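Local atomic coordinates of deoxyhypusine synthase, putative (PDB entry 7L9R), a protein that probably catalyses the NAD-dependent transfer of an aminobutyl group from spermidine to a lysine of the eIF5A precursor, forming deoxyhypusine. Residues Q168-F173 with T194-R199; V54-N59 with D320-K325; L91-E96 with D116-T121. All coordinates share one frame; numbering follows the deposited sequence.

Contact 1: Q168-F173 with T194-R199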
loop_
_atom_site.group_PDB
_atom_site.type_symbol
_atom_site.label_atom_id
_atom_site.label_comp_id
_atom_site.label_asym_id
_atom_site.label_seq_id
_atom_site.Cartn_x
_atom_site.Cartn_y
_atom_site.Cartn_z
ATOM N N GLN B 168 35.483 -12.111 -0.413
ATOM C CA GLN B 168 36.941 -12.189 -0.421
ATOM C C GLN B 168 37.545 -10.928 -1.022
ATOM O O GLN B 168 38.502 -10.366 -0.477
ATOM C CB GLN B 168 37.402 -13.426 -1.193
ATOM N N TRP B 169 36.978 -10.454 -2.133
ATOM C CA TRP B 169 37.445 -9.215 -2.745
ATOM C C TRP B 169 37.319 -8.043 -1.778
ATOM O O TRP B 169 38.274 -7.284 -1.576
ATOM C CB TRP B 169 36.656 -8.947 -4.031
ATOM C CG TRP B 169 37.219 -7.851 -4.892
ATOM C CD1 TRP B 169 38.090 -7.995 -5.941
ATOM C CD2 TRP B 169 36.951 -6.445 -4.785
ATOM N NE1 TRP B 169 38.380 -6.769 -6.484
ATOM C CE2 TRP B 169 37.692 -5.801 -5.799
ATOM C CE3 TRP B 169 36.167 -5.670 -3.926
ATOM C CZ2 TRP B 169 37.667 -4.418 -5.979
ATOM C CZ3 TRP B 169 36.140 -4.298 -4.105
ATOM C CH2 TRP B 169 36.885 -3.685 -5.124
ATOM N N LEU B 170 36.138 -7.877 -1.176
ATOM C CA LEU B 170 35.939 -6.781 -0.232
ATOM C C LEU B 170 36.905 -6.879 0.937
ATOM O O LEU B 170 37.425 -5.862 1.410
ATOM C CB LEU B 170 34.497 -6.767 0.271
ATOM C CG LEU B 170 33.432 -6.427 -0.767
ATOM C CD1 LEU B 170 32.045 -6.690 -0.209
ATOM C CD2 LEU B 170 33.575 -4.980 -1.212
ATOM N N LYS B 171 37.147 -8.095 1.431
ATOM C CA LYS B 171 38.037 -8.253 2.574
ATOM C C LYS B 171 39.477 -7.922 2.203
ATOM O O LYS B 171 40.196 -7.291 2.986
ATOM C CB LYS B 171 37.928 -9.668 3.135
ATOM C CG LYS B 171 36.650 -9.927 3.904
ATOM C CD LYS B 171 36.535 -11.386 4.295
ATOM C CE LYS B 171 35.303 -11.629 5.137
ATOM N NZ LYS B 171 35.146 -13.068 5.479
ATOM N N GLU B 172 39.918 -8.332 1.013
ATOM C CA GLU B 172 41.267 -7.978 0.586
ATOM C C GLU B 172 41.414 -6.470 0.439
ATOM O O GLU B 172 42.449 -5.901 0.804
ATOM C CB GLU B 172 41.611 -8.694 -0.721
ATOM C CG GLU B 172 41.702 -10.205 -0.583
ATOM C CD GLU B 172 42.113 -10.882 -1.872
ATOM O OE1 GLU B 172 42.964 -10.316 -2.594
ATOM O OE2 GLU B 172 41.588 -11.980 -2.162
ATOM N N PHE B 173 40.370 -5.804 -0.062
ATOM C CA PHE B 173 40.391 -4.349 -0.154
ATOM C C PHE B 173 40.477 -3.708 1.227
ATOM O O PHE B 173 41.255 -2.770 1.436
ATOM C CB PHE B 173 39.151 -3.872 -0.913
ATOM C CG PHE B 173 38.858 -2.405 -0.759
ATOM C CD1 PHE B 173 39.569 -1.457 -1.479
ATOM C CD2 PHE B 173 37.829 -1.979 0.068
ATOM C CE1 PHE B 173 39.283 -0.103 -1.350
ATOM C CE2 PHE B 173 37.536 -0.632 0.205
ATOM C CZ PHE B 173 38.259 0.308 -0.507
ATOM N N THR B 194 35.102 5.419 -4.337
ATOM C CA THR B 194 36.056 5.818 -5.367
ATOM C C THR B 194 37.215 4.826 -5.442
ATOM O O THR B 194 37.559 4.331 -6.524
ATOM C CB THR B 194 36.571 7.231 -5.080
ATOM O OG1 THR B 194 35.481 8.159 -5.160
ATOM C CG2 THR B 194 37.646 7.633 -6.077
ATOM N N MET B 195 37.810 4.507 -4.288
ATOM C CA MET B 195 38.928 3.570 -4.247
ATOM C C MET B 195 38.530 2.196 -4.773
ATOM O O MET B 195 39.309 1.545 -5.483
ATOM C CB MET B 195 39.465 3.464 -2.819
ATOM C CG MET B 195 40.238 4.691 -2.351
ATOM S SD MET B 195 40.509 4.689 -0.559
ATOM C CE MET B 195 40.961 6.406 -0.317
ATOM N N MET B 196 37.319 1.743 -4.445
ATOM C CA MET B 196 36.849 0.451 -4.940
ATOM C C MET B 196 36.679 0.474 -6.456
ATOM O O MET B 196 37.061 -0.481 -7.147
ATOM C CB MET B 196 35.533 0.073 -4.246
ATOM C CG MET B 196 35.716 -0.460 -2.823
ATOM S SD MET B 196 34.224 -1.071 -1.978
ATOM C CE MET B 196 33.466 0.448 -1.389
ATOM N N GLY B 197 36.132 1.567 -6.994
ATOM C CA GLY B 197 35.997 1.680 -8.435
ATOM C C GLY B 197 37.333 1.602 -9.145
ATOM O O GLY B 197 37.470 0.901 -10.149
ATOM N N GLU B 198 38.342 2.304 -8.619
ATOM C CA GLU B 198 39.676 2.247 -9.207
ATOM C C GLU B 198 40.280 0.857 -9.068
ATOM O O GLU B 198 40.967 0.379 -9.976
ATOM C CB GLU B 198 40.590 3.289 -8.559
ATOM C CG GLU B 198 40.093 4.720 -8.707
ATOM C CD GLU B 198 40.848 5.722 -7.834
ATOM O OE1 GLU B 198 41.363 5.335 -6.755
ATOM O OE2 GLU B 198 40.932 6.904 -8.242
ATOM N N ARG B 199 40.046 0.200 -7.933
ATOM C CA ARG B 199 40.606 -1.130 -7.723
ATOM C C ARG B 199 39.931 -2.161 -8.620
ATOM O O ARG B 199 40.593 -3.057 -9.153
ATOM C CB ARG B 199 40.464 -1.519 -6.251
ATOM C CG ARG B 199 41.134 -2.822 -5.876
ATOM C CD ARG B 199 40.727 -3.250 -4.471
ATOM N NE ARG B 199 41.519 -4.384 -4.014
ATOM C CZ ARG B 199 42.622 -4.278 -3.288
ATOM N NH1 ARG B 199 43.082 -3.100 -2.900
ATOM N NH2 ARG B 199 43.293 -5.381 -2.963
HETATM O O HOH W 1 40.422 -7.028 -3.368
#
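Phe-173 and Arg-199 meet because each leaves its helix with CG turned anti to the backbone N (chi1 164° and -174°). Extended from CG to NE, Arg-199 spans the gap from helix 189-200 to helix 160-179. The axes of the two segments remain 11.7 Å apart, so long side chains fill the gap. Met-196 comes over one face of the Phe-173 ring. Met-196 CG lies 3.6 Å from the Phe-173 ring centroid, a CH-pi contact. Met-196 SD sits oblique to the Phe-173 ring, 4.5 Å from its centroid, as a Met-aromatic contact. SD also touches CD2 of Leu-170. Met-195 approaches differently: its CB stands at the edge of the Phe-173 ring, 3.9 Å from CE1. Trp-169 and Arg-199 slide past each other in opposite directions, with Arg-199 CD 3.6 Å from CZ2 of Trp-169. The ring and guanidinium planes are 84° apart. The guanidinium instead lays a face over the backbone of helix 160-179, with Phe-173 CA 3.8 Å above the centre of the Arg-199 guanidinium. One water joins the helices: it accepts from Arg-199 NE at 2.9 Å and donates to Trp-169 O at 2.8 Å. Beyond the segments, Arg-199 NH2 forms a salt bridge with Asp-176. Helix 124-130 also packs on Trp-169, Leu-170 and Met-196. The contact thus joins two helices through a sulfur- and aromatic-rich centre, bordered by an arginine whose charge is met by an aspartate and whose NE is satisfied by water.

Contact 2: V54-N59 with D320-K325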
loop_
_atom_site.group_PDB
_atom_site.type_symbol
_atom_site.label_atom_id
_atom_site.label_comp_id
_atom_site.label_asym_id
_atom_site.label_seq_id
_atom_site.Cartn_x
_atom_site.Cartn_y
_atom_site.Cartn_z
ATOM N N VAL B 54 4.532 10.076 -16.797
ATOM C CA VAL B 54 5.765 9.674 -17.470
ATOM C C VAL B 54 6.190 10.737 -18.474
ATOM O O VAL B 54 7.382 11.032 -18.620
ATOM C CB VAL B 54 5.590 8.297 -18.135
ATOM C CG1 VAL B 54 6.842 7.908 -18.898
ATOM C CG2 VAL B 54 5.258 7.248 -17.085
ATOM N N GLY B 55 5.221 11.347 -19.160
ATOM C CA GLY B 55 5.548 12.386 -20.125
ATOM C C GLY B 55 6.129 13.627 -19.476
ATOM O O GLY B 55 7.091 14.212 -19.987
ATOM N N ARG B 56 5.549 14.053 -18.347
ATOM C CA ARG B 56 6.114 15.172 -17.598
ATOM C C ARG B 56 7.532 14.861 -17.147
ATOM O O ARG B 56 8.413 15.730 -17.185
ATOM C CB ARG B 56 5.249 15.497 -16.377
ATOM C CG ARG B 56 3.921 16.169 -16.653
ATOM C CD ARG B 56 3.428 16.864 -15.386
ATOM N NE ARG B 56 4.315 17.962 -15.013
ATOM C CZ ARG B 56 4.423 18.468 -13.791
ATOM N NH1 ARG B 56 3.722 17.984 -12.777
ATOM N NH2 ARG B 56 5.257 19.483 -13.581
ATOM N N ALA B 57 7.768 13.620 -16.707
ATOM C CA ALA B 57 9.107 13.224 -16.280
ATOM C C ALA B 57 10.108 13.356 -17.423
ATOM O O ALA B 57 11.228 13.842 -17.224
ATOM C CB ALA B 57 9.087 11.796 -15.732
ATOM N N ILE B 58 9.717 12.946 -18.634
ATOM C CA ILE B 58 10.612 13.088 -19.782
ATOM C C ILE B 58 10.878 14.561 -20.067
ATOM O O ILE B 58 12.017 14.963 -20.330
ATOM C CB ILE B 58 10.032 12.368 -21.014
ATOM C CG1 ILE B 58 10.106 10.855 -20.820
ATOM C CG2 ILE B 58 10.764 12.797 -22.294
ATOM C CD1 ILE B 58 9.101 10.092 -21.645
ATOM N N ASN B 59 9.833 15.393 -20.006
ATOM C CA ASN B 59 10.024 16.819 -20.250
ATOM C C ASN B 59 10.935 17.448 -19.200
ATOM O O ASN B 59 11.816 18.249 -19.534
ATOM C CB ASN B 59 8.673 17.534 -20.291
ATOM C CG ASN B 59 7.808 17.080 -21.457
ATOM O OD1 ASN B 59 8.315 16.601 -22.476
ATOM N ND2 ASN B 59 6.495 17.249 -21.322
ATOM N N ASP B 320 9.384 27.922 -7.179
ATOM C CA ASP B 320 9.107 27.656 -8.584
ATOM C C ASP B 320 9.593 26.279 -9.032
ATOM O O ASP B 320 9.859 26.084 -10.223
ATOM C CB ASP B 320 9.714 28.755 -9.460
ATOM C CG ASP B 320 11.165 29.030 -9.132
ATOM O OD1 ASP B 320 11.578 28.756 -7.986
ATOM O OD2 ASP B 320 11.889 29.533 -10.016
ATOM N N SER B 321 9.738 25.335 -8.104
ATOM C CA SER B 321 10.188 23.993 -8.454
ATOM C C SER B 321 9.249 23.327 -9.457
ATOM O O SER B 321 8.026 23.492 -9.403
ATOM C CB SER B 321 10.296 23.129 -7.195
ATOM O OG SER B 321 10.591 21.778 -7.522
ATOM N N GLU B 322 9.839 22.576 -10.388
ATOM C CA GLU B 322 9.113 21.788 -11.380
ATOM C C GLU B 322 9.381 20.311 -11.103
ATOM O O GLU B 322 10.491 19.819 -11.338
ATOM C CB GLU B 322 9.536 22.167 -12.797
ATOM C CG GLU B 322 8.438 22.019 -13.825
ATOM C CD GLU B 322 8.884 22.447 -15.204
ATOM O OE1 GLU B 322 9.480 23.541 -15.314
ATOM O OE2 GLU B 322 8.640 21.695 -16.175
ATOM N N ASN B 323 8.366 19.603 -10.615
ATOM C CA ASN B 323 8.557 18.228 -10.189
ATOM C C ASN B 323 7.363 17.377 -10.587
ATOM O O ASN B 323 6.292 17.883 -10.929
ATOM C CB ASN B 323 8.795 18.136 -8.675
ATOM C CG ASN B 323 7.704 18.808 -7.872
ATOM O OD1 ASN B 323 6.654 18.217 -7.617
ATOM N ND2 ASN B 323 7.944 20.054 -7.469
ATOM N N VAL B 324 7.572 16.065 -10.554
ATOM C CA VAL B 324 6.525 15.097 -10.858
ATOM C C VAL B 324 6.829 13.820 -10.089
ATOM O O VAL B 324 7.992 13.452 -9.899
ATOM C CB VAL B 324 6.413 14.828 -12.377
ATOM C CG1 VAL B 324 7.710 14.251 -12.922
ATOM C CG2 VAL B 324 5.237 13.901 -12.681
ATOM N N LYS B 325 5.776 13.163 -9.619
ATOM C CA LYS B 325 5.867 11.833 -9.038
ATOM C C LYS B 325 5.266 10.846 -10.024
ATOM O O LYS B 325 4.140 11.041 -10.492
ATOM C CB LYS B 325 5.141 11.761 -7.691
#
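Val-324 points at helix 51-66 and splits its two methyl groups between Ala-57 and Arg-56. Val-324 CG1 lies 3.8 Å from Ala-57 CA, and the Ala-57 methyl CB is 4.0 Å from Val-324 CG1. Val-324 CG2 is 4.0 Å from CB of Arg-56. With chi1 at 61°, CG1 stands between the backbone N and the carbonyl carbon, while CG2 is anti to the N. This spreads the fork across the helix. The segment axes approach to 8.1 Å, consistent with the small side chain of Ala-57 at the nearest point, with an angle of 144° between their directions.

Arg-56 slides past Val-324 in the opposite direction, bends at chi3 and runs toward the start of the strand. One guanidinium face lies over Val-324 CB. The Asn-323 O atom is 3.2 Å from Arg-56 NH1, in an oblique position. Glu-322 CG comes to the guanidinium edge, 4.1 Å from Arg-56 NH2. Arg-56 was modelled in two conformers, so these last details are doubtful. In this conformer the carboxylate of Glu-322 remains 4.8 Å from Arg-56 NH2, measured to OE2. That oxygen has its salt bridge with Lys-63, further along the same helix.

In the next shell, Asn-323 ND2 donates to Ser-321 OG at 3.2 Å, with the acceptor close to the amide plane. Ser-321 OG is also bonded to Ala-287 O. Backbone bonds from Glu-322 and Val-324 to Ala-290 place the strand beside 289-294, whose Val-291 also touches Ala-57. Strand 322-327 is an outermost strand of the parallel sheet within the chain, and the helix packs over it. The chemistry is therefore divided: an apolar valine-alanine core joins helix to sheet, and a polar, probably mobile arginine borders it, with the Glu-322 charge taken up by Lys-63.

Contact 3: L91-E96 with D116-T121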
loop_
_atom_site.group_PDB
_atom_site.type_symbol
_atom_site.label_atom_id
_atom_site.label_comp_id
_atom_site.label_asym_id
_atom_site.label_seq_id
_atom_site.Cartn_x
_atom_site.Cartn_y
_atom_site.Cartn_z
ATOM N N LEU B 91 21.444 11.632 -9.097
ATOM C CA LEU B 91 20.727 10.399 -9.392
ATOM C C LEU B 91 20.705 9.531 -8.144
ATOM O O LEU B 91 21.761 9.131 -7.643
ATOM C CB LEU B 91 21.367 9.649 -10.560
ATOM C CG LEU B 91 20.746 8.289 -10.876
ATOM C CD1 LEU B 91 19.266 8.427 -11.211
ATOM C CD2 LEU B 91 21.502 7.617 -12.009
ATOM N N GLY B 92 19.508 9.239 -7.649
ATOM C CA GLY B 92 19.322 8.367 -6.500
ATOM C C GLY B 92 18.602 7.101 -6.923
ATOM O O GLY B 92 17.654 7.154 -7.710
ATOM N N PHE B 93 19.063 5.963 -6.407
ATOM C CA PHE B 93 18.407 4.697 -6.689
ATOM C C PHE B 93 18.687 3.726 -5.555
ATOM O O PHE B 93 19.649 3.881 -4.796
ATOM C CB PHE B 93 18.839 4.104 -8.041
ATOM C CG PHE B 93 20.328 3.946 -8.211
ATOM C CD1 PHE B 93 21.005 2.886 -7.615
ATOM C CD2 PHE B 93 21.045 4.826 -9.008
ATOM C CE1 PHE B 93 22.373 2.728 -7.786
ATOM C CE2 PHE B 93 22.412 4.673 -9.182
ATOM C CZ PHE B 93 23.078 3.623 -8.571
ATOM N N THR B 94 17.815 2.733 -5.431
ATOM C CA THR B 94 17.942 1.757 -4.361
ATOM C C THR B 94 18.859 0.617 -4.780
ATOM O O THR B 94 19.121 0.385 -5.967
ATOM C CB THR B 94 16.586 1.184 -3.957
ATOM O OG1 THR B 94 15.985 0.533 -5.084
ATOM C CG2 THR B 94 15.671 2.280 -3.475
ATOM N N SER B 95 19.338 -0.103 -3.768
ATOM C CA SER B 95 20.096 -1.321 -4.002
ATOM C C SER B 95 19.298 -2.322 -4.833
ATOM O O SER B 95 19.878 -3.082 -5.617
ATOM C CB SER B 95 20.505 -1.916 -2.649
ATOM O OG SER B 95 20.846 -3.283 -2.755
ATOM N N GLU B 96 17.964 -2.317 -4.696
ATOM C CA GLU B 96 17.125 -3.224 -5.479
ATOM C C GLU B 96 17.228 -2.931 -6.973
ATOM O O GLU B 96 17.211 -3.857 -7.791
ATOM C CB GLU B 96 15.668 -3.139 -5.005
ATOM C CG GLU B 96 14.704 -4.098 -5.720
ATOM C CD GLU B 96 13.266 -3.564 -5.818
ATOM O OE1 GLU B 96 13.086 -2.327 -5.895
ATOM O OE2 GLU B 96 12.316 -4.383 -5.846
ATOM N N ASP B 116 25.951 14.026 -12.184
ATOM C CA ASP B 116 27.083 14.558 -11.439
ATOM C C ASP B 116 27.300 13.883 -10.096
ATOM O O ASP B 116 28.442 13.800 -9.635
ATOM C CB ASP B 116 26.895 16.060 -11.219
ATOM C CG ASP B 116 26.727 16.812 -12.531
ATOM O OD1 ASP B 116 27.577 16.634 -13.433
ATOM O OD2 ASP B 116 25.740 17.565 -12.670
ATOM N N TYR B 117 26.237 13.391 -9.466
ATOM C CA TYR B 117 26.319 12.764 -8.159
ATOM C C TYR B 117 25.313 11.634 -8.103
ATOM O O TYR B 117 24.252 11.697 -8.729
ATOM C CB TYR B 117 26.020 13.743 -7.014
ATOM C CG TYR B 117 26.991 14.889 -6.884
ATOM C CD1 TYR B 117 28.187 14.730 -6.196
ATOM C CD2 TYR B 117 26.702 16.139 -7.421
ATOM C CE1 TYR B 117 29.076 15.775 -6.059
ATOM C CE2 TYR B 117 27.591 17.198 -7.292
ATOM C CZ TYR B 117 28.779 17.007 -6.608
ATOM O OH TYR B 117 29.676 18.042 -6.457
ATOM N N ILE B 118 25.641 10.613 -7.322
ATOM C CA ILE B 118 24.746 9.494 -7.075
ATOM C C ILE B 118 24.547 9.354 -5.572
ATOM O O ILE B 118 25.484 9.547 -4.790
ATOM C CB ILE B 118 25.290 8.187 -7.684
ATOM C CG1 ILE B 118 25.184 8.230 -9.208
ATOM C CG2 ILE B 118 24.550 6.979 -7.137
ATOM C CD1 ILE B 118 25.711 6.985 -9.874
ATOM N N VAL B 119 23.316 9.066 -5.169
ATOM C CA VAL B 119 23.000 8.661 -3.806
ATOM C C VAL B 119 22.353 7.291 -3.891
ATOM O O VAL B 119 21.463 7.075 -4.721
ATOM C CB VAL B 119 22.071 9.666 -3.103
ATOM C CG1 VAL B 119 21.829 9.235 -1.666
ATOM C CG2 VAL B 119 22.666 11.066 -3.141
ATOM N N THR B 120 22.828 6.349 -3.085
ATOM C CA THR B 120 22.242 5.018 -3.121
ATOM C C THR B 120 22.244 4.425 -1.714
ATOM O O THR B 120 22.612 5.084 -0.738
ATOM C CB THR B 120 22.958 4.127 -4.147
ATOM O OG1 THR B 120 22.231 2.901 -4.293
ATOM C CG2 THR B 120 24.390 3.835 -3.724
ATOM N N THR B 121 21.820 3.169 -1.614
ATOM C CA THR B 121 21.523 2.538 -0.337
ATOM C C THR B 121 22.399 1.308 -0.128
ATOM O O THR B 121 23.140 0.880 -1.021
ATOM C CB THR B 121 20.049 2.130 -0.265
ATOM O OG1 THR B 121 19.787 1.155 -1.281
ATOM C CG2 THR B 121 19.156 3.342 -0.504
#
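Leu-91 N donates to Tyr-117 O at 2.8 Å, nearly straight at 169°, continuing backbone bonds that start at Ile-89 between the parallel strands 87-93 and 117-120. Val-119 N returns a bond to Leu-91 O at 2.9 Å. Phe-93 N then reaches Val-119 O at 3.1 Å. Gly-92 CA adds a CA-H...O contact to Val-119 O.

Two side-chain hydroxyls add bonds beyond Phe-93 N. Thr-120 OG1 donates to Phe-93 O at 2.8 Å, from 37° above the carbonyl plane. Thr-121 OG1 accepts from Ser-95 N, also at 2.8 Å. Ser-95 opens helix 95-99, so this hydroxyl serves an N-H of the first turn. Thr-94 is the N-cap, and its own OG1 makes a weak bond to Met-97 N.

The apolar contacts lie on the face that carries Leu-91, Phe-93 and Ile-118. Phe-93 holds CG in the crowded position between N and carbonyl carbon (chi1 54°). This leans the ring across toward strand 117-120. Phe-93 CE2 lies 3.8 Å from Ile-118 CG2, and Phe-93 CE1, at another corner of the ring, is 3.5 Å from Thr-120 OG1, both obliquely. Helix 102-111 covers this face, and its Phe-106 stacks on Phe-93.

The two strands and that helix form a beta-alpha-beta crossover at the middle of a Rossmann-like sheet. The implied chemistry changes along the strands: backbone bonds and a greasy face come first, then threonine hydroxyls that satisfy a strand carbonyl and a helix N-H where the strand turns into helix.

Overall arrangement
From the N terminus, helix 51-66 supplies the first half of contact 2. The chain then enters strand 87-93, passes helices 95-99 and 102-111, and returns in strand 117-120, where contact 3 closes a short loop. Contact 1 follows in series, closing the next short loop between helices 160-179 and 189-200. Only strand 322-327 completes contact 2, so its long loop encloses both others, and none cross. Contact 3 joins two central strands of the parallel sheet, and contact 2 packs helix 51-66 on strand 322-327, the outermost strand at one edge. Contact 1 pairs helices on the opposite side of the chain's centre, about 38 Å from contact 2 between centres.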